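Local coordinates for lysyl oxidase (Pichia pastoris, PDB 1W7C), which oxidises the primary amine of lysine side chains, and probably other amines, to aldehydes, using copper and a topaquinone cofactor built from its own chain, at the interface of chains A and B. Sequence-based numbering; all coordinates share one arbitrary frame. Chains: chain A/B, Lysyl oxidase.

Contact 1: the interface of chains A and B. Residues chain A 268, 273-274, 278; chain B 688-690.
A:Arg268 and A:Asp278 of one subunit seize the backbone and hydroxyls of the stretch B:Asp688 to B:Thr690 of the other, loop against loop. The guanidinium group comes side-on and puts two nitrogens on a single oxygen, the backbone carbonyl of B:Asp688. A:Arg268 NE reaches B:Asp688 O at 2.8 Å from above the carbonyl plane, while A:Arg268 NH2 lies in that plane, on a lone pair, 2.9 Å from the same O. A chain kept extended from CG to NE delivers the group, its plane containing the bonded oxygen.

The second cluster of bonds is centred on the carboxylate of A:Asp278. B:Thr689 OG1 uses the syn lone pair of A:Asp278 OD2 at 2.9 Å, and the backbone B:Thr690 N meets that OD2 from above the carboxylate plane. With chi1 at 65°, the hydroxyl of B:Thr690 is placed to donate to the backbone carbonyl, B:Thr690 OG1 to A:Asp278 O being 2.6 Å.

Waters fill in between. Water 2 joins A:Asp278 OD2 to B:Asp688 O, water 1 joins A:Asp278 OD1 to B:Thr689 OG1, and water 3 links A:Pro273 O to B:Asp688 OD2. Apolar packing is slight: A:Val274 CG2 touches B:Thr690 CG2 at 3.8 Å.

The patch pins a loop of one subunit, beside the glycosylated A:Asn269, to the partner and so is likely to steady the dimer here.

Contact 2: the interface of chains A and B. Residues chain A 510, 532, 678-679; chain B 473, 476-477, 655.
B:Leu477 pushes its two methyls between aromatic side chains of A:Phe678 and A:Tyr510. B:Leu477 CD1 sits 3.6 Å from A:Phe678 CZ, and the two side chains cross at about a right angle. The other branch, B:Leu477 CD2, goes to the hydroxyl end of the tyrosine, 3.6 Å from A:Tyr510 CE2, and the pair cross obliquely. The amide of A:Asn679 flanks the first methyl, its ND2 lying 3.8 Å from B:Leu477 CD1.

A:Ile532 and B:Leu655 reach toward each other tip to tip, with A:Ile532 CG2 at 3.9 Å from B:Leu655 CD1. A chi1 of 52° tucks CG1 of the isoleucine between its backbone N and carbonyl carbon, which sends CD1 on toward the turn of the partner, 3.8 Å from B:Ala473 O. Replacing A:Ile532 with an alanine would probably take away the branches that B:Leu655 CD1 packs on and open a gap beside the B:Ala473 turn.

Chain A supplies the patch from strands 504-518, 526-536 and 670-678 and the residue after the last of these. Chain B answers with the 3-10 helix 473-475, the residues that follow it, and B:Leu655, directly after strand 642-654; all belong to the copper amine oxidase enzyme domain.

Contact 3: the interface of chains A and B. Residues chain A 693, 706, 708, 713; chain B 370, 373, 723, 725.
Strands 692-697 and 704-707 of chain A, with the loop residues A:Phe708 and A:Trp713, meet loops of chain B around B:Tyr373 and the 3-10 helix 725-727. A chi1 of 62° sets A:Val693 CG1 between its backbone N and carbonyl carbon, over the centre of one face of B:Tyr373, 3.6 Å from the ring centroid. The benzo rim of the A:Trp713 indole, tilted against the phenol, lies at the other face, A:Trp713 CZ2 being 3.4 Å from B:Tyr373 CZ. A:Trp713 NE1 and B:Tyr373 OH are 2.7 Å apart, but the hydroxyl stands over the indole plane while the N-H points nearer water 4, so any hydrogen bond there is strongly bent and doubtful.

B:Phe725 meets the same indole face edge-to-face, their planes turned by 85°. Its own faces are filled by A:Phe708 and, opposite, by B:Pro723, whose CG also touches A:Trp713 CE3 at 3.5 Å. B:Phe725 CB rests over the face of A:Trp706, 3.8 Å from A:Trp706 CZ2. A leucine in place of A:Trp713 would probably leave a face of B:Tyr373 and the tip of B:Phe725 without the broad indole they pack on.

The site sets chain A beyond strand 670-678 against the B:Val370 to B:Tyr373 loop and the late B:Pro723 to B:Phe725 segment.

Contact 4: the interface of chains A and B. Residues chain A 512, 532, 550-552, 554; chain B 487, 584, 653, 655.
A:Met512 turns CG away from its carbonyl carbon (chi1 -60°) and runs extended beyond it, while B:Phe487 has CG opposite its backbone N (chi1 -177°); together these bring the thioether chain against the rim of the phenyl ring. In this copper/topaquinone oxidase B:Phe487 immediately precedes B:His488, first histidine of the copper-binding His-X-His motif, and B:His653 and B:Leu655 flank the third copper histidine, B:His654. The packed residues are thus sequence neighbours of the metal ligands, and may help to hold those segments in place.

A:Met512 CG touches B:Phe487 CZ at 3.6 Å, and A:Met512 SD lies 3.7 Å from B:His653 CB. A:Ile532 CG2 settles over one face of the phenyl ring, toward its rim.

The imidazole of B:His653 makes a polar link across. B:His653 NE2 donates to A:Asn550 O at 2.7 Å, with the acceptor in the ring plane and the donor nitrogen nearly along the C=O axis, the bond somewhat bent at the hydrogen (150°). One face of this imidazole carries B:Ile584 CD1 from its own chain, which is likely to limit tilting of the ring.

Behind that, chain A braces itself. A:Asn550 ND2 gives an almost straight bond of 2.9 Å to A:Gln552 OE1, on a lone pair in the carbonyl plane, and A:Gln552 NE2 bonds to A:Met512 O. The amide held this way slides past B:Ile584, A:Gln552 CD being 3.8 Å from B:Ile584 CG1. A:Ile554 CD1 adds a contact of 3.9 Å to B:Leu655 CB.

Contact 1: the interface of chains A and B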
ATOM      1  N   ARG A 268      -3.422 -26.736  -9.173  1.00 22.90           N
ATOM      2  CA  ARG A 268      -4.383 -27.420  -8.342  1.00 20.30           C
ATOM      3  C   ARG A 268      -4.269 -28.930  -8.493  1.00 24.39           C
ATOM      4  O   ARG A 268      -4.114 -29.427  -9.606  1.00 34.75           O
ATOM      5  CB  ARG A 268      -5.781 -26.994  -8.769  1.00 29.35           C
ATOM      6  CG  ARG A 268      -6.856 -27.543  -7.932  1.00 20.88           C
ATOM      7  CD  ARG A 268      -8.225 -27.027  -8.223  1.00 24.77           C
ATOM      8  NE  ARG A 268      -9.037 -27.079  -7.029  1.00 45.47           N
ATOM      9  CZ  ARG A 268      -9.670 -28.154  -6.563  1.00 33.43           C
ATOM     10  NH1 ARG A 268      -9.692 -29.310  -7.225  1.00 35.11           N
ATOM     11  NH2 ARG A 268     -10.282 -28.044  -5.418  1.00 35.42           N
ATOM     12  N   PRO A 273     -10.700 -31.248  -2.458  1.00 32.52           N
ATOM     13  CA  PRO A 273     -12.075 -30.758  -2.334  1.00 29.36           C
ATOM     14  C   PRO A 273     -12.175 -29.319  -2.860  1.00 23.17           C
ATOM     15  O   PRO A 273     -11.190 -28.571  -2.877  1.00 28.87           O
ATOM     16  CB  PRO A 273     -12.337 -30.796  -0.822  1.00 40.28           C
ATOM     17  CG  PRO A 273     -11.303 -31.695  -0.243  1.00 37.44           C
ATOM     18  CD  PRO A 273     -10.132 -31.659  -1.159  1.00 34.28           C
ATOM     19  N   VAL A 274     -13.351 -28.954  -3.330  1.00 22.82           N
ATOM     20  CA  VAL A 274     -13.635 -27.597  -3.746  1.00 23.86           C
ATOM     21  C   VAL A 274     -14.210 -26.831  -2.560  1.00 21.20           C
ATOM     22  O   VAL A 274     -15.098 -27.335  -1.855  1.00 24.35           O
ATOM     23  CB  VAL A 274     -14.568 -27.632  -4.961  1.00 32.84           C
ATOM     24  CG1 VAL A 274     -15.130 -26.302  -5.286  1.00 32.92           C
ATOM     25  CG2 VAL A 274     -13.782 -28.152  -6.135  1.00 32.24           C
ATOM     26  N   ASP A 278     -16.981 -22.312  -4.816  1.00 18.79           N
ATOM     27  CA  ASP A 278     -15.888 -22.172  -5.781  1.00 17.48           C
ATOM     28  C   ASP A 278     -16.215 -22.890  -7.100  1.00 18.74           C
ATOM     29  O   ASP A 278     -15.388 -22.899  -8.010  1.00 21.57           O
ATOM     30  CB  ASP A 278     -14.558 -22.667  -5.203  1.00 18.51           C
ATOM     31  CG  ASP A 278     -13.364 -21.872  -5.648  1.00 19.02           C
ATOM     32  OD1 ASP A 278     -13.506 -20.766  -6.272  1.00 20.03           O
ATOM     33  OD2 ASP A 278     -12.210 -22.287  -5.364  1.00 20.39           O
TER
ATOM     34  N   ASP B 688      -5.768 -24.905  -3.479  1.00 18.27           N
ATOM     35  CA  ASP B 688      -6.995 -25.635  -3.728  1.00 16.99           C
ATOM     36  C   ASP B 688      -8.125 -24.862  -4.443  1.00 17.31           C
ATOM     37  O   ASP B 688      -9.153 -25.436  -4.825  1.00 19.42           O
ATOM     38  CB  ASP B 688      -7.522 -26.231  -2.414  1.00 19.82           C
ATOM     39  CG  ASP B 688      -7.851 -25.199  -1.384  1.00 20.77           C
ATOM     40  OD1 ASP B 688      -7.040 -24.278  -1.212  1.00 24.22           O
ATOM     41  OD2 ASP B 688      -8.887 -25.255  -0.703  1.00 23.30           O
ATOM     42  N   THR B 689      -7.940 -23.564  -4.678  1.00 18.08           N
ATOM     43  CA  THR B 689      -8.964 -22.836  -5.399  1.00 16.68           C
ATOM     44  C   THR B 689      -9.124 -23.359  -6.823  1.00 16.92           C
ATOM     45  O   THR B 689      -8.161 -23.812  -7.453  1.00 18.67           O
ATOM     46  CB  THR B 689      -8.720 -21.306  -5.405  1.00 16.52           C
ATOM     47  OG1 THR B 689      -9.852 -20.667  -5.994  1.00 16.79           O
ATOM     48  CG2 THR B 689      -7.511 -20.860  -6.219  1.00 18.06           C
ATOM     49  N   THR B 690     -10.329 -23.291  -7.361  1.00 17.63           N
ATOM     50  CA  THR B 690     -10.541 -23.561  -8.761  1.00 19.00           C
ATOM     51  C   THR B 690     -10.285 -22.329  -9.628  1.00 16.84           C
ATOM     52  O   THR B 690     -10.297 -22.467 -10.855  1.00 18.18           O
ATOM     53  CB  THR B 690     -11.950 -24.000  -9.027  1.00 18.67           C
ATOM     54  OG1 THR B 690     -12.848 -22.926  -8.722  1.00 21.02           O
ATOM     55  CG2 THR B 690     -12.379 -25.226  -8.186  1.00 20.43           C
TER
HETATM   56  O   HOH W   1     -11.883 -18.698  -5.080  1.00 18.94           O
HETATM   57  O   HOH W   2     -11.890 -24.740  -4.325  1.00 19.46           O
HETATM   58  O   HOH W   3     -10.476 -27.376  -0.558  1.00 31.09           O

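Contact 2: the interface of chains A and B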
ATOM      1  N   TYR A 510       9.180  19.226   3.336  1.00 15.60           N
ATOM      2  CA  TYR A 510       8.530  19.781   4.520  1.00 15.66           C
ATOM      3  C   TYR A 510       8.785  18.833   5.683  1.00 14.00           C
ATOM      4  O   TYR A 510       8.236  17.720   5.692  1.00 17.63           O
ATOM      5  CB  TYR A 510       7.031  19.979   4.299  1.00 15.69           C
ATOM      6  CG  TYR A 510       6.709  21.206   3.462  1.00 16.54           C
ATOM      7  CD1 TYR A 510       6.702  21.159   2.091  1.00 24.44           C
ATOM      8  CD2 TYR A 510       6.483  22.429   4.054  1.00 18.93           C
ATOM      9  CE1 TYR A 510       6.429  22.274   1.334  1.00 23.12           C
ATOM     10  CE2 TYR A 510       6.232  23.553   3.298  1.00 18.68           C
ATOM     11  CZ  TYR A 510       6.200  23.470   1.936  1.00 18.51           C
ATOM     12  OH  TYR A 510       5.946  24.590   1.163  1.00 19.87           O
ATOM     13  N   ILE A 532       5.677  22.465  10.672  1.00 15.26           N
ATOM     14  CA  ILE A 532       6.413  22.189   9.444  1.00 14.40           C
ATOM     15  C   ILE A 532       7.526  23.220   9.207  1.00 15.40           C
ATOM     16  O   ILE A 532       7.406  24.363   9.615  1.00 18.72           O
ATOM     17  CB  ILE A 532       5.450  22.160   8.238  1.00 17.06           C
ATOM     18  CG1 ILE A 532       4.564  23.439   8.154  1.00 18.90           C
ATOM     19  CG2 ILE A 532       4.572  20.915   8.346  1.00 19.92           C
ATOM     20  CD1 ILE A 532       4.056  23.783   6.763  1.00 19.34           C
ATOM     21  N   PHE A 678       0.916  18.467  -5.736  1.00 13.69           N
ATOM     22  CA  PHE A 678       1.018  19.180  -4.478  1.00 13.49           C
ATOM     23  C   PHE A 678       1.168  20.653  -4.787  1.00 14.47           C
ATOM     24  O   PHE A 678       2.219  21.105  -5.197  1.00 15.36           O
ATOM     25  CB  PHE A 678       2.213  18.628  -3.723  1.00 13.94           C
ATOM     26  CG  PHE A 678       2.353  19.106  -2.308  1.00 14.35           C
ATOM     27  CD1 PHE A 678       1.972  18.283  -1.266  1.00 16.59           C
ATOM     28  CD2 PHE A 678       2.859  20.370  -1.997  1.00 16.95           C
ATOM     29  CE1 PHE A 678       2.077  18.699   0.034  1.00 18.54           C
ATOM     30  CE2 PHE A 678       2.984  20.780  -0.654  1.00 17.31           C
ATOM     31  CZ  PHE A 678       2.589  19.928   0.342  1.00 17.67           C
ATOM     32  N   ASN A 679       0.062  21.379  -4.671  1.00 13.93           N
ATOM     33  CA  ASN A 679       0.020  22.775  -5.112  1.00 15.23           C
ATOM     34  C   ASN A 679       0.308  22.965  -6.600  1.00 14.91           C
ATOM     35  O   ASN A 679       0.650  24.040  -7.046  1.00 16.50           O
ATOM     36  CB  ASN A 679       0.941  23.641  -4.228  1.00 15.09           C
ATOM     37  CG  ASN A 679       0.483  23.670  -2.809  1.00 14.88           C
ATOM     38  OD1 ASN A 679      -0.711  23.588  -2.514  1.00 15.61           O
ATOM     39  ND2 ASN A 679       1.433  23.828  -1.907  1.00 16.12           N
TER
ATOM     40  N   ALA B 473       2.345  30.377   9.130  1.00 18.69           N
ATOM     41  CA  ALA B 473       3.190  29.580   8.249  1.00 19.02           C
ATOM     42  C   ALA B 473       3.833  28.331   8.869  1.00 19.03           C
ATOM     43  O   ALA B 473       4.025  27.359   8.160  1.00 18.14           O
ATOM     44  CB  ALA B 473       4.255  30.453   7.600  1.00 21.35           C
ATOM     45  N   GLY B 476       0.848  25.333   8.567  1.00 16.65           N
ATOM     46  CA  GLY B 476       0.012  25.010   7.420  1.00 16.47           C
ATOM     47  C   GLY B 476       0.424  25.818   6.218  1.00 17.12           C
ATOM     48  O   GLY B 476       1.163  26.810   6.358  1.00 18.43           O
ATOM     49  N   LEU B 477      -0.039  25.371   5.053  1.00 17.31           N
ATOM     50  CA  LEU B 477       0.172  26.054   3.799  1.00 17.14           C
ATOM     51  C   LEU B 477      -0.999  26.982   3.505  1.00 16.66           C
ATOM     52  O   LEU B 477      -2.118  26.695   3.867  1.00 17.37           O
ATOM     53  CB  LEU B 477       0.320  25.019   2.667  1.00 18.68           C
ATOM     54  CG  LEU B 477       1.462  24.002   2.853  1.00 23.63           C
ATOM     55  CD1 LEU B 477       1.436  22.985   1.795  1.00 35.28           C
ATOM     56  CD2 LEU B 477       2.801  24.717   2.902  1.00 29.05           C
ATOM     57  N   LEU B 655      -1.056  17.373   5.877  1.00 15.73           N
ATOM     58  CA  LEU B 655      -0.689  18.764   5.617  1.00 16.93           C
ATOM     59  C   LEU B 655      -1.426  19.133   4.316  1.00 14.61           C
ATOM     60  O   LEU B 655      -0.893  18.957   3.193  1.00 16.25           O
ATOM     61  CB  LEU B 655       0.821  18.892   5.437  1.00 16.89           C
ATOM     62  CG  LEU B 655       1.283  20.343   5.247  1.00 17.95           C
ATOM     63  CD1 LEU B 655       1.111  21.157   6.529  1.00 18.34           C
ATOM     64  CD2 LEU B 655       2.729  20.437   4.755  1.00 19.68           C
TER

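Contact 3: the interface of chains A and B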
ATOM      1  N   VAL A 693     -21.688  11.066  -8.806  1.00 18.62           N
ATOM      2  CA  VAL A 693     -23.117  11.203  -8.507  1.00 19.30           C
ATOM      3  C   VAL A 693     -23.264  12.369  -7.541  1.00 18.20           C
ATOM      4  O   VAL A 693     -22.413  12.598  -6.686  1.00 18.68           O
ATOM      5  CB  VAL A 693     -23.726   9.889  -7.914  1.00 21.53           C
ATOM      6  CG1 VAL A 693     -23.080   9.506  -6.593  1.00 20.48           C
ATOM      7  CG2 VAL A 693     -25.234  10.000  -7.766  1.00 22.68           C
ATOM      8  N   TRP A 706     -31.363  12.405  -8.032  1.00 26.84           N
ATOM      9  CA  TRP A 706     -30.083  11.788  -8.388  1.00 25.14           C
ATOM     10  C   TRP A 706     -29.608  12.404  -9.686  1.00 26.08           C
ATOM     11  O   TRP A 706     -30.316  12.382 -10.664  1.00 30.45           O
ATOM     12  CB  TRP A 706     -30.244  10.280  -8.583  1.00 26.02           C
ATOM     13  CG  TRP A 706     -30.667   9.510  -7.346  1.00 22.84           C
ATOM     14  CD1 TRP A 706     -31.953   9.331  -6.871  1.00 32.54           C
ATOM     15  CD2 TRP A 706     -29.817   8.794  -6.453  1.00 21.82           C
ATOM     16  NE1 TRP A 706     -31.930   8.554  -5.735  1.00 28.60           N
ATOM     17  CE2 TRP A 706     -30.637   8.208  -5.461  1.00 25.62           C
ATOM     18  CE3 TRP A 706     -28.436   8.584  -6.384  1.00 24.07           C
ATOM     19  CZ2 TRP A 706     -30.124   7.443  -4.427  1.00 26.07           C
ATOM     20  CZ3 TRP A 706     -27.929   7.837  -5.344  1.00 22.60           C
ATOM     21  CH2 TRP A 706     -28.769   7.272  -4.382  1.00 26.84           C
ATOM     22  N   PHE A 708     -26.603  11.906 -12.322  1.00 21.72           N
ATOM     23  CA  PHE A 708     -25.595  10.938 -12.767  1.00 22.58           C
ATOM     24  C   PHE A 708     -24.723  11.428 -13.935  1.00 20.90           C
ATOM     25  O   PHE A 708     -23.897  10.672 -14.445  1.00 22.88           O
ATOM     26  CB  PHE A 708     -26.282   9.637 -13.201  1.00 26.19           C
ATOM     27  CG  PHE A 708     -26.982   8.908 -12.091  1.00 25.28           C
ATOM     28  CD1 PHE A 708     -28.358   8.857 -12.023  1.00 28.65           C
ATOM     29  CD2 PHE A 708     -26.248   8.236 -11.136  1.00 28.65           C
ATOM     30  CE1 PHE A 708     -28.999   8.145 -10.997  1.00 26.64           C
ATOM     31  CE2 PHE A 708     -26.868   7.523 -10.119  1.00 27.09           C
ATOM     32  CZ  PHE A 708     -28.240   7.480 -10.040  1.00 27.09           C
ATOM     33  N   TRP A 713     -27.544   4.253 -15.380  1.00 26.28           N
ATOM     34  CA  TRP A 713     -27.343   3.017 -14.605  1.00 24.41           C
ATOM     35  C   TRP A 713     -28.464   1.977 -14.762  1.00 24.71           C
ATOM     36  O   TRP A 713     -28.417   0.920 -14.141  1.00 27.13           O
ATOM     37  CB  TRP A 713     -27.160   3.343 -13.123  1.00 33.86           C
ATOM     38  CG  TRP A 713     -25.828   3.970 -12.800  1.00 27.62           C
ATOM     39  CD1 TRP A 713     -25.430   5.243 -13.051  1.00 31.19           C
ATOM     40  CD2 TRP A 713     -24.721   3.329 -12.152  1.00 25.47           C
ATOM     41  NE1 TRP A 713     -24.150   5.446 -12.592  1.00 36.20           N
ATOM     42  CE2 TRP A 713     -23.691   4.283 -12.026  1.00 28.80           C
ATOM     43  CE3 TRP A 713     -24.502   2.044 -11.651  1.00 23.80           C
ATOM     44  CZ2 TRP A 713     -22.458   3.981 -11.430  1.00 27.03           C
ATOM     45  CZ3 TRP A 713     -23.283   1.750 -11.047  1.00 25.70           C
ATOM     46  CH2 TRP A 713     -22.289   2.714 -10.942  1.00 23.17           C
TER
ATOM     47  N   VAL B 370     -24.021   4.627  -0.214  1.00 17.48           N
ATOM     48  CA  VAL B 370     -24.629   4.936  -1.528  1.00 16.97           C
ATOM     49  C   VAL B 370     -24.369   3.768  -2.456  1.00 16.02           C
ATOM     50  O   VAL B 370     -23.228   3.537  -2.858  1.00 17.17           O
ATOM     51  CB  VAL B 370     -24.051   6.209  -2.113  1.00 19.06           C
ATOM     52  CG1 VAL B 370     -24.664   6.478  -3.466  1.00 19.21           C
ATOM     53  CG2 VAL B 370     -24.254   7.410  -1.108  1.00 19.25           C
ATOM     54  N   TYR B 373     -21.718   3.252  -5.793  1.00 17.00           N
ATOM     55  CA  TYR B 373     -20.627   4.200  -5.705  1.00 17.14           C
ATOM     56  C   TYR B 373     -19.741   3.929  -4.495  1.00 16.37           C
ATOM     57  O   TYR B 373     -18.527   3.803  -4.597  1.00 18.59           O
ATOM     58  CB  TYR B 373     -21.179   5.623  -5.659  1.00 18.29           C
ATOM     59  CG  TYR B 373     -21.734   6.065  -6.999  1.00 18.15           C
ATOM     60  CD1 TYR B 373     -23.022   5.742  -7.384  1.00 19.28           C
ATOM     61  CD2 TYR B 373     -20.931   6.753  -7.907  1.00 19.63           C
ATOM     62  CE1 TYR B 373     -23.497   6.110  -8.625  1.00 22.81           C
ATOM     63  CE2 TYR B 373     -21.412   7.143  -9.159  1.00 18.86           C
ATOM     64  CZ  TYR B 373     -22.696   6.803  -9.505  1.00 23.13           C
ATOM     65  OH  TYR B 373     -23.259   7.177 -10.701  1.00 55.42           O
ATOM     66  N   PRO B 723     -28.086  -0.735  -9.523  1.00 23.21           N
ATOM     67  CA  PRO B 723     -27.977  -0.738  -8.070  1.00 24.31           C
ATOM     68  C   PRO B 723     -29.304  -0.419  -7.406  1.00 20.94           C
ATOM     69  O   PRO B 723     -30.161   0.215  -8.013  1.00 25.19           O
ATOM     70  CB  PRO B 723     -26.946   0.377  -7.795  1.00 25.00           C
ATOM     71  CG  PRO B 723     -26.131   0.404  -9.044  1.00 25.45           C
ATOM     72  CD  PRO B 723     -27.106   0.162 -10.152  1.00 23.88           C
ATOM     73  N   PHE B 725     -30.631   1.888  -5.692  1.00 24.78           N
ATOM     74  CA  PHE B 725     -30.562   3.296  -5.281  1.00 23.38           C
ATOM     75  C   PHE B 725     -31.798   3.677  -4.450  1.00 26.31           C
ATOM     76  O   PHE B 725     -31.730   4.542  -3.579  1.00 23.72           O
ATOM     77  CB  PHE B 725     -30.506   4.246  -6.487  1.00 23.36           C
ATOM     78  CG  PHE B 725     -29.294   4.082  -7.374  1.00 23.67           C
ATOM     79  CD1 PHE B 725     -29.461   3.737  -8.719  1.00 27.63           C
ATOM     80  CD2 PHE B 725     -27.993   4.334  -6.902  1.00 23.76           C
ATOM     81  CE1 PHE B 725     -28.364   3.609  -9.564  1.00 26.97           C
ATOM     82  CE2 PHE B 725     -26.903   4.240  -7.759  1.00 23.75           C
ATOM     83  CZ  PHE B 725     -27.098   3.862  -9.089  1.00 24.80           C
TER
HETATM   84  O   HOH W   4     -22.567   8.553 -12.592  1.00 28.07           O

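Contact 4: the interface of chains A and B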
ATOM      1  N   MET A 512       8.540  17.686   9.538  1.00 14.86           N
ATOM      2  CA  MET A 512       7.535  17.773  10.594  1.00 14.70           C
ATOM      3  C   MET A 512       8.171  17.441  11.905  1.00 15.25           C
ATOM      4  O   MET A 512       8.842  16.437  12.024  1.00 16.77           O
ATOM      5  CB  MET A 512       6.431  16.760  10.300  1.00 15.10           C
ATOM      6  CG  MET A 512       5.707  16.959   8.980  1.00 15.52           C
ATOM      7  SD  MET A 512       4.690  15.547   8.584  1.00 17.61           S
ATOM      8  CE  MET A 512       3.983  16.125   7.053  1.00 20.60           C
ATOM      9  N   ILE A 532       5.677  22.465  10.672  1.00 15.26           N
ATOM     10  CA  ILE A 532       6.413  22.189   9.444  1.00 14.40           C
ATOM     11  C   ILE A 532       7.526  23.220   9.207  1.00 15.40           C
ATOM     12  O   ILE A 532       7.406  24.363   9.615  1.00 18.72           O
ATOM     13  CB  ILE A 532       5.450  22.160   8.238  1.00 17.06           C
ATOM     14  CG1 ILE A 532       4.564  23.439   8.154  1.00 18.90           C
ATOM     15  CG2 ILE A 532       4.572  20.915   8.346  1.00 19.92           C
ATOM     16  CD1 ILE A 532       4.056  23.783   6.763  1.00 19.34           C
ATOM     17  N   ASN A 550       9.035   7.827  11.347  1.00 15.20           N
ATOM     18  CA  ASN A 550       7.618   8.085  11.615  1.00 13.89           C
ATOM     19  C   ASN A 550       6.951   8.886  10.517  1.00 13.00           C
ATOM     20  O   ASN A 550       5.947   9.550  10.746  1.00 14.66           O
ATOM     21  CB  ASN A 550       7.421   8.780  12.978  1.00 14.56           C
ATOM     22  CG  ASN A 550       5.956   8.765  13.408  1.00 14.39           C
ATOM     23  OD1 ASN A 550       5.270   7.748  13.293  1.00 14.63           O
ATOM     24  ND2 ASN A 550       5.491   9.897  13.961  1.00 14.61           N
ATOM     25  N   GLY A 551       7.478   8.797   9.298  1.00 13.26           N
ATOM     26  CA  GLY A 551       6.866   9.478   8.180  1.00 13.65           C
ATOM     27  C   GLY A 551       6.839  10.996   8.307  1.00 13.40           C
ATOM     28  O   GLY A 551       6.024  11.646   7.650  1.00 13.46           O
ATOM     29  N   GLN A 552       7.725  11.573   9.082  1.00 13.71           N
ATOM     30  CA  GLN A 552       7.665  12.996   9.446  1.00 13.70           C
ATOM     31  C   GLN A 552       8.316  13.901   8.408  1.00 14.55           C
ATOM     32  O   GLN A 552       9.138  14.783   8.728  1.00 15.80           O
ATOM     33  CB  GLN A 552       8.250  13.220  10.834  1.00 14.23           C
ATOM     34  CG  GLN A 552       7.262  12.717  11.901  1.00 15.91           C
ATOM     35  CD  GLN A 552       7.667  12.953  13.342  1.00 16.08           C
ATOM     36  OE1 GLN A 552       7.276  12.145  14.193  1.00 16.30           O
ATOM     37  NE2 GLN A 552       8.374  14.069  13.647  1.00 17.18           N
ATOM     38  N   ILE A 554       7.556  15.383   3.976  1.00 15.00           N
ATOM     39  CA  ILE A 554       6.982  15.311   2.610  1.00 15.09           C
ATOM     40  C   ILE A 554       8.045  15.782   1.638  1.00 14.33           C
ATOM     41  O   ILE A 554       8.570  16.882   1.792  1.00 17.13           O
ATOM     42  CB  ILE A 554       5.711  16.224   2.496  1.00 15.53           C
ATOM     43  CG1 ILE A 554       4.579  15.657   3.373  1.00 17.96           C
ATOM     44  CG2 ILE A 554       5.278  16.439   1.036  1.00 17.20           C
ATOM     45  CD1 ILE A 554       3.380  16.605   3.529  1.00 22.67           C
TER
ATOM     46  N   PHE B 487      -2.331  21.798   9.822  0.60 20.35           N
ATOM     47  CA  PHE B 487      -1.656  20.533   9.985  1.00 16.22           C
ATOM     48  C   PHE B 487      -2.238  19.661  11.098  1.00 16.01           C
ATOM     49  O   PHE B 487      -2.499  20.154  12.203  1.00 17.54           O
ATOM     50  CB  PHE B 487      -0.245  20.974  10.333  1.00 19.13           C
ATOM     51  CG  PHE B 487       0.788  19.898  10.518  1.00 16.74           C
ATOM     52  CD1 PHE B 487       1.904  20.164  11.326  1.00 20.41           C
ATOM     53  CD2 PHE B 487       0.774  18.728   9.814  1.00 15.96           C
ATOM     54  CE1 PHE B 487       2.912  19.235  11.472  1.00 27.24           C
ATOM     55  CE2 PHE B 487       1.803  17.792   9.974  1.00 18.23           C
ATOM     56  CZ  PHE B 487       2.843  18.044  10.800  1.00 23.00           C
ATOM     57  N   ILE B 584       2.879  12.814  16.258  1.00 14.36           N
ATOM     58  CA  ILE B 584       4.063  13.692  16.356  1.00 15.52           C
ATOM     59  C   ILE B 584       4.147  14.345  17.722  1.00 14.68           C
ATOM     60  O   ILE B 584       5.187  14.300  18.375  1.00 15.55           O
ATOM     61  CB  ILE B 584       4.047  14.733  15.235  1.00 15.41           C
ATOM     62  CG1 ILE B 584       4.114  14.040  13.881  1.00 15.63           C
ATOM     63  CG2 ILE B 584       5.213  15.724  15.425  1.00 15.97           C
ATOM     64  CD1 ILE B 584       3.808  14.930  12.685  1.00 16.62           C
ATOM     65  N   HIS B 653      -0.090  11.839   8.741  1.00 13.66           N
ATOM     66  CA  HIS B 653       0.262  13.227   8.999  1.00 13.20           C
ATOM     67  C   HIS B 653      -0.248  14.054   7.826  1.00 14.68           C
ATOM     68  O   HIS B 653       0.320  14.012   6.728  1.00 18.49           O
ATOM     69  CB  HIS B 653       1.770  13.405   9.085  1.00 13.90           C
ATOM     70  CG  HIS B 653       2.458  12.480  10.038  1.00 13.98           C
ATOM     71  ND1 HIS B 653       2.040  12.297  11.338  1.00 14.82           N
ATOM     72  CD2 HIS B 653       3.515  11.659   9.857  1.00 14.16           C
ATOM     73  CE1 HIS B 653       2.848  11.426  11.922  1.00 15.03           C
ATOM     74  NE2 HIS B 653       3.734  11.003  11.035  1.00 14.51           N
ATOM     75  N   LEU B 655      -1.056  17.373   5.877  1.00 15.73           N
ATOM     76  CA  LEU B 655      -0.689  18.764   5.617  1.00 16.93           C
ATOM     77  C   LEU B 655      -1.426  19.133   4.316  1.00 14.61           C
ATOM     78  O   LEU B 655      -0.893  18.957   3.193  1.00 16.25           O
ATOM     79  CB  LEU B 655       0.821  18.892   5.437  1.00 16.89           C
ATOM     80  CG  LEU B 655       1.283  20.343   5.247  1.00 17.95           C
ATOM     81  CD1 LEU B 655       1.111  21.157   6.529  1.00 18.34           C
ATOM     82  CD2 LEU B 655       2.729  20.437   4.755  1.00 19.68           C
TER

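Contact 2 and contact 4 form one continuous region, their C-alpha centres about 10 Å apart, sharing A:Ile532 and B:Leu655 as well as strands 504-518 and 526-536 of chain A. Contact 3 lies about 35 Å from contact 2 and 36 Å from contact 4, and contact 1 stands about 36 Å from contact 3 and 51 Å from contact 2. Every patch has a twin with the chains exchanged, so the dimer is joined at widely spread places. Contact 1 is polar and hydrated, whereas the others are mainly apolar, and contact 4 adjoins the sequence neighbours of the copper ligands.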